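Local coordinates for protein HcgC (Methanococcus maripaludis S2, PDB 5O4J) that probably methylates a pyridinol precursor at carbon with S-adenosylmethionine as methyl donor, a step in building the iron cofactor of [Fe]-hydrogenase, at residues R190-L195 against I230-I235; V118-I123 against I147-K152; P75-I80 against G210-E215; T165-K170 against M178-D183. One frame throughout, in Å; residues are numbered along the deposited sequence. Where two conformers were deposited one is given.

How the interactions relate
Interactions 2 and 3 both reach S-adenosyl-L-homocysteine: Val118 touches its adenine, while Leu77 and Phe213 meet its ribose hydroxyls, with about 12 Å between the nearest atoms of the two contacts. Interaction 4 comes within about 7 Å of interaction 3, nearest atoms again, and its Thr179 holds the carboxylate of the bound iminopropanoic acid. Helix 177-193 connects interaction 4, at the helix start, with interaction 1, at its far end; their centres are 20 Å apart. Interaction 1 belongs to a separate antiparallel sheet, 42 Å from interaction 2 between centres. Across the assembly, Glu194 of interaction 1 forms a salt bridge with Lys170 of the third subunit.

Interaction 1 of 4, residues R190-L195 against I230-I235; sequences REINEL and ITVSSI
Ile192 meets the strand 230-234 with two separate branches, one against Val232 and one against Ile230. From CB the side chain forks: CG1 lies beside the backbone N, anti to the carbonyl carbon (chi1 -73°), which leaves CG2 anti to the backbone N, beside the carbonyl carbon. The CG2 methyl crosses Val232 at a slant, 3.8 Å from its CG2 and 4.2 Å from its CG1, so both valine methyls take part. The other branch continues through CG1 to CD1, the tip, where Ile192 CD1 and Ile230 CD1 come end on end at 3.6 Å. Nothing polar crosses between the two segments; the evidence is for pure van der Waals contact, with 125 Å² buried over both sides. Ile230 and Val232 are two residues apart on an extended strand and therefore present the same face, and the two arms of one isoleucine span that repeat. Further apolar cover for Ile192 comes from Leu242 and Ile245 of helix 239-251, while Thr201 of the neighbouring strand 198-203 touches both isoleucines. Cys189 and Ile185, about one and two turns back along helix 177-193, also rest on Ile230. The geometry is that of helix-on-sheet packing, in which helix 177-193, near its C-terminal end, packs against one face of the antiparallel sheet.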
# COMPACT_ATOMS: atom_id res chain seq x y z
N ARG A 190 6.36 5.98 3.26
CA ARG A 190 5.04 5.49 3.58
C ARG A 190 5.03 4.82 4.94
O ARG A 190 4.07 5.01 5.71
CB ARG A 190 4.56 4.56 2.46
CG ARG A 190 4.35 5.34 1.16
CD ARG A 190 3.61 4.59 0.07
NE ARG A 190 4.39 4.55 -1.17
CZ ARG A 190 5.10 3.50 -1.60
NH1 ARG A 190 5.13 2.38 -0.90
NH2 ARG A 190 5.77 3.58 -2.74
N GLU A 191 6.11 4.12 5.30
CA GLU A 191 6.20 3.51 6.62
C GLU A 191 6.48 4.55 7.71
O GLU A 191 5.92 4.47 8.81
CB GLU A 191 7.28 2.43 6.65
CG GLU A 191 7.31 1.67 7.95
CD GLU A 191 8.34 0.54 8.00
OE1 GLU A 191 8.92 0.17 6.95
OE2 GLU A 191 8.55 0.03 9.11
N ILE A 192 7.36 5.51 7.42
CA ILE A 192 7.67 6.56 8.39
C ILE A 192 6.42 7.36 8.74
O ILE A 192 6.21 7.74 9.90
CB ILE A 192 8.79 7.47 7.84
CG1 ILE A 192 10.12 6.72 7.88
CG2 ILE A 192 8.87 8.80 8.59
CD1 ILE A 192 11.15 7.25 6.91
N ASN A 193 5.57 7.63 7.74
CA ASN A 193 4.39 8.43 8.01
C ASN A 193 3.49 7.78 9.05
O ASN A 193 2.77 8.48 9.77
CB ASN A 193 3.60 8.67 6.73
CG ASN A 193 2.78 9.93 6.82
OD1 ASN A 193 3.33 11.02 6.92
ND2 ASN A 193 1.47 9.79 6.79
N GLU A 194 3.54 6.45 9.15
CA GLU A 194 2.72 5.71 10.10
C GLU A 194 3.31 5.66 11.50
O GLU A 194 2.65 5.17 12.42
CB GLU A 194 2.47 4.30 9.57
CG GLU A 194 1.59 4.32 8.33
CD GLU A 194 1.18 2.95 7.82
OE1 GLU A 194 1.74 1.93 8.27
OE2 GLU A 194 0.29 2.91 6.95
N LEU A 195 4.53 6.17 11.71
CA LEU A 195 5.06 6.29 13.06
C LEU A 195 4.19 7.22 13.89
O LEU A 195 3.69 8.24 13.41
CB LEU A 195 6.50 6.81 13.03
CG LEU A 195 7.56 5.92 12.40
CD1 LEU A 195 8.86 6.70 12.26
CD2 LEU A 195 7.77 4.63 13.20
N ILE A 230 15.08 12.16 3.51
CA ILE A 230 13.73 12.37 4.04
C ILE A 230 13.74 13.44 5.11
O ILE A 230 14.65 13.50 5.93
CB ILE A 230 13.14 11.06 4.61
CG1 ILE A 230 12.96 10.05 3.47
CG2 ILE A 230 11.79 11.32 5.27
CD1 ILE A 230 12.52 8.67 3.90
N THR A 231 12.70 14.26 5.11
CA THR A 231 12.44 15.23 6.17
C THR A 231 11.06 14.95 6.76
O THR A 231 10.10 14.74 6.02
CB THR A 231 12.52 16.66 5.62
OG1 THR A 231 13.83 16.87 5.09
CG2 THR A 231 12.23 17.69 6.70
N VAL A 232 10.99 14.90 8.09
CA VAL A 232 9.77 14.51 8.78
C VAL A 232 9.31 15.63 9.69
O VAL A 232 10.13 16.28 10.35
CB VAL A 232 9.97 13.21 9.59
CG1 VAL A 232 8.61 12.70 10.06
CG2 VAL A 232 10.70 12.16 8.77
N SER A 233 7.99 15.82 9.76
CA SER A 233 7.34 16.71 10.72
C SER A 233 6.58 15.84 11.72
O SER A 233 5.75 15.01 11.32
CB SER A 233 6.40 17.68 10.00
OG SER A 233 5.75 18.55 10.91
N SER A 234 6.88 15.99 13.01
CA SER A 234 6.28 15.14 14.02
C SER A 234 6.21 15.86 15.37
O SER A 234 6.94 16.82 15.63
CB SER A 234 7.07 13.83 14.18
OG SER A 234 8.36 14.08 14.71
N ILE A 235 5.34 15.35 16.24
CA ILE A 235 5.27 15.89 17.60
C ILE A 235 6.41 15.34 18.44
O ILE A 235 7.01 16.07 19.24
CB ILE A 235 3.92 15.57 18.25
CG1 ILE A 235 2.75 15.97 17.35
CG2 ILE A 235 3.82 16.25 19.63
CD1 ILE A 235 2.71 17.43 16.97

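Interaction 2 of 4, residues V118-I123 against I147-K152; sequences VSPDLI and IDNTDK. With SAH (S-adenosyl-L-homocysteine), chain E.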
# COMPACT_ATOMS: atom_id res chain seq x y z
N VAL A 118 23.25 0.63 -25.83
CA VAL A 118 24.13 0.16 -26.89
C VAL A 118 23.43 -0.88 -27.75
O VAL A 118 22.59 -1.66 -27.28
CB VAL A 118 25.44 -0.42 -26.35
CG1 VAL A 118 26.21 0.62 -25.57
CG2 VAL A 118 25.17 -1.66 -25.52
N SER A 119 23.80 -0.92 -28.99
CA SER A 119 23.21 -1.84 -29.95
C SER A 119 23.93 -3.18 -29.90
O SER A 119 25.14 -3.23 -29.67
CB SER A 119 23.30 -1.27 -31.36
OG SER A 119 24.65 -1.22 -31.78
N PRO A 120 23.22 -4.29 -30.12
CA PRO A 120 23.93 -5.57 -30.29
C PRO A 120 24.98 -5.51 -31.39
O PRO A 120 26.00 -6.21 -31.31
CB PRO A 120 22.79 -6.54 -30.64
CG PRO A 120 21.56 -5.91 -30.03
CD PRO A 120 21.76 -4.44 -30.22
N ASP A 121 24.75 -4.68 -32.40
CA ASP A 121 25.73 -4.52 -33.48
C ASP A 121 27.07 -4.03 -32.95
O ASP A 121 28.13 -4.54 -33.34
CB ASP A 121 25.17 -3.56 -34.53
CG ASP A 121 25.99 -3.52 -35.80
OD1 ASP A 121 27.23 -3.58 -35.73
OD2 ASP A 121 25.38 -3.44 -36.89
N LEU A 122 27.06 -3.02 -32.07
CA LEU A 122 28.31 -2.52 -31.51
C LEU A 122 28.98 -3.55 -30.60
O LEU A 122 30.20 -3.73 -30.65
CB LEU A 122 28.06 -1.21 -30.75
CG LEU A 122 29.28 -0.61 -30.04
CD1 LEU A 122 30.40 -0.31 -31.01
CD2 LEU A 122 28.87 0.65 -29.29
N ILE A 123 28.19 -4.22 -29.77
CA ILE A 123 28.75 -5.25 -28.90
C ILE A 123 29.40 -6.35 -29.73
O ILE A 123 30.46 -6.87 -29.38
CB ILE A 123 27.65 -5.81 -27.97
CG1 ILE A 123 27.17 -4.69 -27.04
CG2 ILE A 123 28.17 -7.04 -27.20
CD1 ILE A 123 26.05 -5.09 -26.12
N ILE A 147 10.32 -3.16 -24.76
CA ILE A 147 11.41 -2.35 -25.30
C ILE A 147 12.77 -2.90 -24.93
O ILE A 147 13.78 -2.49 -25.52
CB ILE A 147 11.29 -0.89 -24.83
CG1 ILE A 147 12.18 0.01 -25.69
CG2 ILE A 147 11.67 -0.73 -23.36
CD1 ILE A 147 11.67 1.42 -25.82
N ASP A 148 12.83 -3.84 -23.98
CA ASP A 148 14.10 -4.43 -23.57
C ASP A 148 14.62 -5.39 -24.63
O ASP A 148 13.85 -6.12 -25.26
CB ASP A 148 13.91 -5.18 -22.26
CG ASP A 148 15.14 -5.95 -21.85
OD1 ASP A 148 16.14 -5.31 -21.46
OD2 ASP A 148 15.10 -7.19 -21.92
N ASN A 149 15.94 -5.38 -24.84
CA ASN A 149 16.57 -6.34 -25.75
C ASN A 149 17.87 -6.88 -25.16
O ASN A 149 18.84 -7.15 -25.88
CB ASN A 149 16.83 -5.72 -27.12
CG ASN A 149 17.87 -4.63 -27.08
OD1 ASN A 149 18.19 -4.12 -26.02
ND2 ASN A 149 18.42 -4.28 -28.25
N THR A 150 17.89 -7.05 -23.83
CA THR A 150 19.08 -7.54 -23.14
C THR A 150 19.62 -8.82 -23.76
O THR A 150 20.83 -8.96 -23.95
CB THR A 150 18.74 -7.77 -21.66
OG1 THR A 150 18.49 -6.51 -21.02
CG2 THR A 150 19.88 -8.50 -20.92
N ASP A 151 18.74 -9.78 -24.03
CA ASP A 151 19.19 -11.07 -24.54
C ASP A 151 19.90 -10.94 -25.87
O ASP A 151 20.84 -11.70 -26.16
CB ASP A 151 18.00 -12.02 -24.66
CG ASP A 151 17.40 -12.39 -23.32
OD1 ASP A 151 18.07 -13.07 -22.52
OD2 ASP A 151 16.25 -11.98 -23.06
N LYS A 152 19.47 -10.00 -26.71
CA LYS A 152 20.10 -9.81 -28.01
C LYS A 152 21.49 -9.19 -27.89
O LYS A 152 22.28 -9.27 -28.84
CB LYS A 152 19.22 -8.94 -28.90
CG LYS A 152 17.97 -9.66 -29.37
CD LYS A 152 17.15 -8.83 -30.34
CE LYS A 152 15.98 -9.64 -30.89
NZ LYS A 152 15.16 -8.87 -31.86
N SAH E . 21.57 0.92 -15.58
CA SAH E . 22.24 2.18 -15.13
CB SAH E . 21.58 3.38 -15.81
CG SAH E . 22.04 3.54 -17.25
SD SAH E . 21.39 5.01 -18.01
C SAH E . 22.14 2.36 -13.64
O SAH E . 22.64 3.40 -13.13
OXT SAH E . 21.56 1.48 -12.99
C5' SAH E . 22.16 4.96 -19.60
C4' SAH E . 23.61 5.44 -19.58
O4' SAH E . 24.27 4.92 -20.74
C3' SAH E . 23.69 6.95 -19.69
O3' SAH E . 24.89 7.45 -19.07
C2' SAH E . 23.72 7.14 -21.19
O2' SAH E . 24.24 8.40 -21.62
C1' SAH E . 24.60 5.99 -21.63
N9 SAH E . 24.32 5.51 -23.00
C8 SAH E . 23.11 5.38 -23.58
N7 SAH E . 23.25 4.87 -24.83
C5 SAH E . 24.57 4.66 -25.02
C6 SAH E . 25.41 4.13 -26.11
N6 SAH E . 24.85 3.72 -27.27
N1 SAH E . 26.75 4.09 -25.91
C2 SAH E . 27.32 4.48 -24.76
N3 SAH E . 26.62 4.98 -23.73
C4 SAH E . 25.27 5.08 -23.81
O HOH W 1 19.92 -1.78 -28.16
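Pro120 turns its ring onto the backbone carbonyl of Lys152 and the side amide of Asn149. Lys152 O lies 3.3 Å from Pro120 CB and 3.6 Å from Pro120 CG, carbon-to-oxygen contacts with no N-H involved. On the same residue Lys152 CB sits 4.0 Å from Pro120 CG, after which the lysine chain runs off extended, its amino end leading away from the proline. Asn149 approaches Pro120 from the opposite direction, bringing ND2 to 3.9 Å from Pro120 CD. With CG placed between the backbone N and the carbonyl carbon (chi1 67°), the asparagine amide is directed at segment 118-123. Its ND2 donates over 2.9 Å to a water, which in turn donates to Val118 O over 2.8 Å, so a bridged bond replaces a direct one; the OD1 end is taken by Arg153 NE. Pro120 is the first residue of helix 120-123, and Ser119 before it is the N-cap: in one of its two conformers Ser119 OG accepts from Leu122 N at 3.0 Å, with an N-H...O angle of 157°. This loop and helix follow strand 108-111 of the Rossmann-type sheet, and the residue before the cap faces the S-adenosyl-L-homocysteine site, with Val118 CG1 lying 3.5 Å from SAH N1. In the other segment, Thr150 OG1 donates to the syn lone pair of Asp148 OD1, while Asp148 OD2 pairs with Lys137.

Interaction 3 of 4, residues P75-I80 against G210-E215; sequences PHLKDI and GTVFHE. With SAH (S-adenosyl-L-homocysteine), chain E.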
# COMPACT_ATOMS: atom_id res chain seq x y z
N PRO A 75 29.34 13.13 -24.11
CA PRO A 75 30.71 13.52 -23.74
C PRO A 75 30.82 14.22 -22.40
O PRO A 75 31.84 14.07 -21.72
CB PRO A 75 31.15 14.43 -24.90
CG PRO A 75 29.91 14.83 -25.59
CD PRO A 75 28.94 13.71 -25.41
N HIS A 76 29.80 14.97 -21.97
CA HIS A 76 29.92 15.70 -20.71
C HIS A 76 29.95 14.78 -19.50
O HIS A 76 30.32 15.23 -18.41
CB HIS A 76 28.79 16.73 -20.56
CG HIS A 76 27.49 16.15 -20.12
ND1 HIS A 76 26.64 15.49 -20.97
CD2 HIS A 76 26.88 16.16 -18.91
CE1 HIS A 76 25.56 15.10 -20.30
NE2 HIS A 76 25.68 15.50 -19.05
N LEU A 77 29.60 13.50 -19.66
CA LEU A 77 29.66 12.61 -18.52
C LEU A 77 31.08 12.24 -18.13
O LEU A 77 31.26 11.52 -17.14
CB LEU A 77 28.83 11.35 -18.79
CG LEU A 77 27.34 11.55 -18.52
CD1 LEU A 77 26.57 10.33 -18.96
CD2 LEU A 77 27.06 11.83 -17.04
N LYS A 78 32.09 12.72 -18.86
CA LYS A 78 33.45 12.65 -18.34
C LYS A 78 33.54 13.26 -16.94
O LYS A 78 34.38 12.84 -16.14
CB LYS A 78 34.42 13.37 -19.28
CG LYS A 78 34.06 14.84 -19.54
CD LYS A 78 35.24 15.62 -20.10
CE LYS A 78 34.79 16.79 -20.96
NZ LYS A 78 33.98 17.79 -20.21
N ASP A 79 32.67 14.23 -16.64
CA ASP A 79 32.66 14.89 -15.35
C ASP A 79 32.18 13.99 -14.21
O ASP A 79 32.35 14.36 -13.05
CB ASP A 79 31.76 16.15 -15.38
CG ASP A 79 32.16 17.14 -16.46
OD1 ASP A 79 33.37 17.27 -16.74
OD2 ASP A 79 31.26 17.82 -17.01
N ILE A 80 31.56 12.85 -14.51
CA ILE A 80 31.05 11.97 -13.46
C ILE A 80 32.05 10.90 -13.02
O ILE A 80 31.71 10.06 -12.18
CB ILE A 80 29.71 11.33 -13.88
CG1 ILE A 80 28.85 11.03 -12.64
CG2 ILE A 80 29.90 10.05 -14.69
CD1 ILE A 80 27.37 10.84 -12.94
N GLY A 210 17.24 14.79 -14.96
CA GLY A 210 17.25 15.99 -15.79
C GLY A 210 18.47 16.86 -15.56
O GLY A 210 19.01 17.45 -16.50
N THR A 211 18.91 16.97 -14.31
CA THR A 211 20.11 17.75 -14.03
C THR A 211 21.30 17.21 -14.82
O THR A 211 22.12 17.98 -15.33
CB THR A 211 20.41 17.72 -12.53
OG1 THR A 211 19.21 18.06 -11.82
CG2 THR A 211 21.52 18.69 -12.19
N VAL A 212 21.39 15.89 -14.96
CA VAL A 212 22.51 15.27 -15.66
C VAL A 212 22.35 15.39 -17.17
O VAL A 212 23.30 15.73 -17.88
CB VAL A 212 22.67 13.80 -15.25
CG1 VAL A 212 23.80 13.15 -16.05
CG2 VAL A 212 22.97 13.68 -13.76
N PHE A 213 21.17 15.04 -17.69
CA PHE A 213 21.02 14.80 -19.12
C PHE A 213 20.37 15.94 -19.88
O PHE A 213 20.53 16.00 -21.10
CB PHE A 213 20.24 13.52 -19.36
CG PHE A 213 21.00 12.32 -18.95
CD1 PHE A 213 21.93 11.77 -19.80
CD2 PHE A 213 20.84 11.79 -17.67
CE1 PHE A 213 22.69 10.70 -19.41
CE2 PHE A 213 21.60 10.70 -17.27
CZ PHE A 213 22.52 10.15 -18.14
N HIS A 214 19.62 16.81 -19.22
CA HIS A 214 19.01 17.96 -19.87
C HIS A 214 19.75 19.25 -19.56
O HIS A 214 20.16 19.95 -20.48
CB HIS A 214 17.54 18.05 -19.45
CG HIS A 214 16.74 16.85 -19.83
ND1 HIS A 214 15.53 16.54 -19.26
CD2 HIS A 214 16.99 15.87 -20.73
CE1 HIS A 214 15.06 15.43 -19.79
NE2 HIS A 214 15.93 15.00 -20.69
N GLU A 215 20.01 19.53 -18.28
CA GLU A 215 20.83 20.68 -17.91
C GLU A 215 22.32 20.42 -18.13
O GLU A 215 23.08 21.37 -18.32
CB GLU A 215 20.58 21.02 -16.44
CG GLU A 215 19.14 21.41 -16.13
CD GLU A 215 18.87 21.47 -14.64
OE1 GLU A 215 17.69 21.38 -14.24
OE2 GLU A 215 19.83 21.60 -13.86
N SAH E . 21.57 0.92 -15.58
CA SAH E . 22.24 2.18 -15.13
CB SAH E . 21.58 3.38 -15.81
CG SAH E . 22.04 3.54 -17.25
SD SAH E . 21.39 5.01 -18.01
C SAH E . 22.14 2.36 -13.64
O SAH E . 22.64 3.40 -13.13
OXT SAH E . 21.56 1.48 -12.99
C5' SAH E . 22.16 4.96 -19.60
C4' SAH E . 23.61 5.44 -19.58
O4' SAH E . 24.27 4.92 -20.74
C3' SAH E . 23.69 6.95 -19.69
O3' SAH E . 24.89 7.45 -19.07
C2' SAH E . 23.72 7.14 -21.19
O2' SAH E . 24.24 8.40 -21.62
C1' SAH E . 24.60 5.99 -21.63
N9 SAH E . 24.32 5.51 -23.00
C8 SAH E . 23.11 5.38 -23.58
N7 SAH E . 23.25 4.87 -24.83
C5 SAH E . 24.57 4.66 -25.02
C6 SAH E . 25.41 4.13 -26.11
N6 SAH E . 24.85 3.72 -27.27
N1 SAH E . 26.75 4.09 -25.91
C2 SAH E . 27.32 4.48 -24.76
N3 SAH E . 26.62 4.98 -23.73
C4 SAH E . 25.27 5.08 -23.81
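A histidine side chain, His76, donates to a main-chain carbonyl near the end of a helix: His76 NE2 lies 2.7 Å from Val212 O, the single hydrogen bond joining the two segments. It is bent, with an N-H...O angle of 141°, and the oxygen stands 22° out of the ring plane. The imidazole reaches it because CG sits between the backbone N and the carbonyl carbon (chi1 79°). Replacing His76 by a leucine would probably leave Val212 O without this donor and remove the one hydrogen bond between the two segments. Beside the bond, Leu77 crosses Val212 and Phe213 at about right angles. Leu77 CD2 packs at 3.7 Å on Val212 CG1, while Leu77 CD1 approaches Phe213 CE1 obliquely at 3.9 Å. The same Leu77 CD1 is 3.3 Å from SAH O3', and Phe213 CE1 is 3.5 Å from SAH O2', so the ribose hydroxyls meet carbon here, at the edge of the phenyl ring. Tyr51 meets Phe213 edge-to-face. The NE2 bond implies a proton on that nitrogen, and the aliphatic and aromatic carbons imply that this side of the ribose is bounded by packing, while polar grip on SAH comes from residues such as Asp72.

Interaction 4 of 4, residues T165-K170 against M178-D183; sequences TYRSSK and MTLVVD. With LI (lithium ion), chain I; PJL ((3~{E})-3-[(~{E})-3-oxidanylprop-2-enoyl]iminopropanoic acid), chain H.
Thr165 opens the contact with its methyl: CG2 meets Leu180 CD1 at 3.6 Å, while its hydroxyl is bonded to Ser255. Tyr166, next in the strand, points away, and its ring meets that of His140 of the fourth subunit. Arg167 returns to the helix. The Arg167 and Leu180 side chains slide past each other in opposite directions, Arg167 CG 3.6 Å from Leu180 CD2, and a bend at chi3 (-65°) swings the guanidinium across Asp183. There Asp183 CB lies 3.4 Å above one guanidinium face, toward the rim, and Lys170 CB lies over the centre of the opposite face. Arg167 NH1 and Asp183 OD2 are 4.2 Å apart with the oxygen well out of plane, so only charge attraction acts. The N-H groups go elsewhere, NE to Ser172, NH1 to the Phe171 carbonyl and NH2 to Asp187. A leucine in place of Arg167 would probably cost Asp187 one of its two salt-bridge partners and leave the Phe171 carbonyl without this donor. Ser169 OG, in the turn beyond, binds a lithium ion together with a water. Strand 165-167 and helix 178-183 run 10° from parallel, their axes 10.0 Å apart, the helix packing against the end of strand 159-167 of the mixed sheet. At the helix start, Thr179 N and Thr179 OG1 both bond PJL O13, the latter at 2.7 Å. Apolar packing and a sandwiched arginine thus fix the helix on the sheet, while its N-terminal end, whose dipole would probably add attraction, grips the ligand carboxylate.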
# COMPACT_ATOMS: atom_id res chain seq x y z
N THR A 165 19.22 -6.71 -10.59
CA THR A 165 19.10 -6.05 -9.30
C THR A 165 17.63 -5.85 -8.99
O THR A 165 16.91 -5.20 -9.75
CB THR A 165 19.85 -4.71 -9.27
OG1 THR A 165 21.20 -4.89 -9.74
CG2 THR A 165 19.89 -4.17 -7.86
N TYR A 166 17.19 -6.40 -7.85
CA TYR A 166 15.81 -6.32 -7.41
C TYR A 166 15.77 -5.92 -5.94
O TYR A 166 16.78 -5.95 -5.23
CB TYR A 166 15.08 -7.65 -7.57
CG TYR A 166 15.23 -8.29 -8.92
CD1 TYR A 166 14.65 -7.71 -10.05
CD2 TYR A 166 15.93 -9.48 -9.08
CE1 TYR A 166 14.79 -8.31 -11.30
CE2 TYR A 166 16.07 -10.07 -10.31
CZ TYR A 166 15.50 -9.49 -11.41
OH TYR A 166 15.65 -10.11 -12.64
N ARG A 167 14.57 -5.57 -5.49
CA ARG A 167 14.32 -5.35 -4.07
C ARG A 167 13.56 -6.55 -3.51
O ARG A 167 12.49 -6.92 -4.02
CB ARG A 167 13.54 -4.06 -3.86
CG ARG A 167 14.27 -2.83 -4.38
CD ARG A 167 13.68 -1.53 -3.83
NE ARG A 167 12.31 -1.34 -4.29
CZ ARG A 167 11.30 -0.90 -3.56
NH1 ARG A 167 10.11 -0.76 -4.10
NH2 ARG A 167 11.47 -0.59 -2.28
N SER A 168 14.13 -7.19 -2.49
CA SER A 168 13.44 -8.30 -1.85
C SER A 168 12.12 -7.83 -1.27
O SER A 168 12.06 -6.83 -0.55
CB SER A 168 14.33 -8.90 -0.75
OG SER A 168 14.42 -8.02 0.35
N SER A 169 11.04 -8.53 -1.61
CA SER A 169 9.67 -8.32 -1.13
C SER A 169 9.00 -7.05 -1.62
O SER A 169 7.87 -6.78 -1.20
CB SER A 169 9.60 -8.32 0.41
OG SER A 169 9.92 -9.60 0.91
N LYS A 170 9.63 -6.25 -2.48
CA LYS A 170 9.06 -4.97 -2.89
C LYS A 170 9.11 -4.85 -4.40
O LYS A 170 9.98 -5.41 -5.06
CB LYS A 170 9.82 -3.79 -2.26
CG LYS A 170 9.75 -3.77 -0.74
CD LYS A 170 8.36 -3.42 -0.27
CE LYS A 170 8.37 -2.98 1.19
NZ LYS A 170 7.02 -2.55 1.64
N MET A 178 18.85 4.84 -10.12
CA MET A 178 17.91 5.91 -9.81
C MET A 178 16.55 5.36 -9.40
O MET A 178 15.97 5.79 -8.40
CB MET A 178 17.76 6.84 -11.01
CG MET A 178 16.80 8.02 -10.80
SD MET A 178 17.17 9.08 -9.40
CE MET A 178 18.86 9.55 -9.76
N THR A 179 15.99 4.43 -10.20
CA THR A 179 14.69 3.83 -9.87
C THR A 179 14.70 3.24 -8.47
O THR A 179 13.77 3.45 -7.68
CB THR A 179 14.33 2.74 -10.89
OG1 THR A 179 14.19 3.29 -12.20
CG2 THR A 179 13.03 2.02 -10.51
N LEU A 180 15.74 2.47 -8.16
CA LEU A 180 15.82 1.81 -6.87
C LEU A 180 15.91 2.83 -5.74
O LEU A 180 15.27 2.65 -4.69
CB LEU A 180 17.01 0.86 -6.84
CG LEU A 180 16.89 -0.33 -7.79
CD1 LEU A 180 18.24 -1.02 -7.92
CD2 LEU A 180 15.81 -1.29 -7.30
N VAL A 181 16.69 3.89 -5.92
CA VAL A 181 16.82 4.93 -4.90
C VAL A 181 15.47 5.59 -4.66
O VAL A 181 15.04 5.77 -3.51
CB VAL A 181 17.89 5.95 -5.32
CG1 VAL A 181 17.85 7.20 -4.45
CG2 VAL A 181 19.27 5.31 -5.29
N VAL A 182 14.77 5.95 -5.73
CA VAL A 182 13.44 6.56 -5.62
C VAL A 182 12.51 5.64 -4.85
O VAL A 182 11.81 6.05 -3.93
CB VAL A 182 12.90 6.88 -7.03
CG1 VAL A 182 11.41 7.25 -6.97
CG2 VAL A 182 13.71 7.99 -7.66
N ASP A 183 12.48 4.37 -5.23
CA ASP A 183 11.53 3.45 -4.61
C ASP A 183 11.88 3.17 -3.15
O ASP A 183 10.99 3.02 -2.31
CB ASP A 183 11.48 2.16 -5.43
CG ASP A 183 10.79 2.34 -6.76
OD1 ASP A 183 10.14 3.38 -7.00
OD2 ASP A 183 10.89 1.40 -7.58
LI LI I . 11.84 -11.27 0.74
O14 PJL H . 17.96 5.10 -14.52
C12 PJL H . 16.90 4.48 -14.19
O13 PJL H . 16.69 4.00 -13.06
C10 PJL H . 15.77 4.24 -15.16
C4 PJL H . 16.24 3.99 -16.57
N5 PJL H . 16.50 4.94 -17.36
C6 PJL H . 16.90 4.77 -18.63
O8 PJL H . 16.65 5.60 -19.49
C7 PJL H . 17.64 3.55 -19.05
C2 PJL H . 17.92 2.58 -18.20
O1 PJL H . 18.57 1.48 -18.53
O HOH W 2 14.07 -11.99 0.97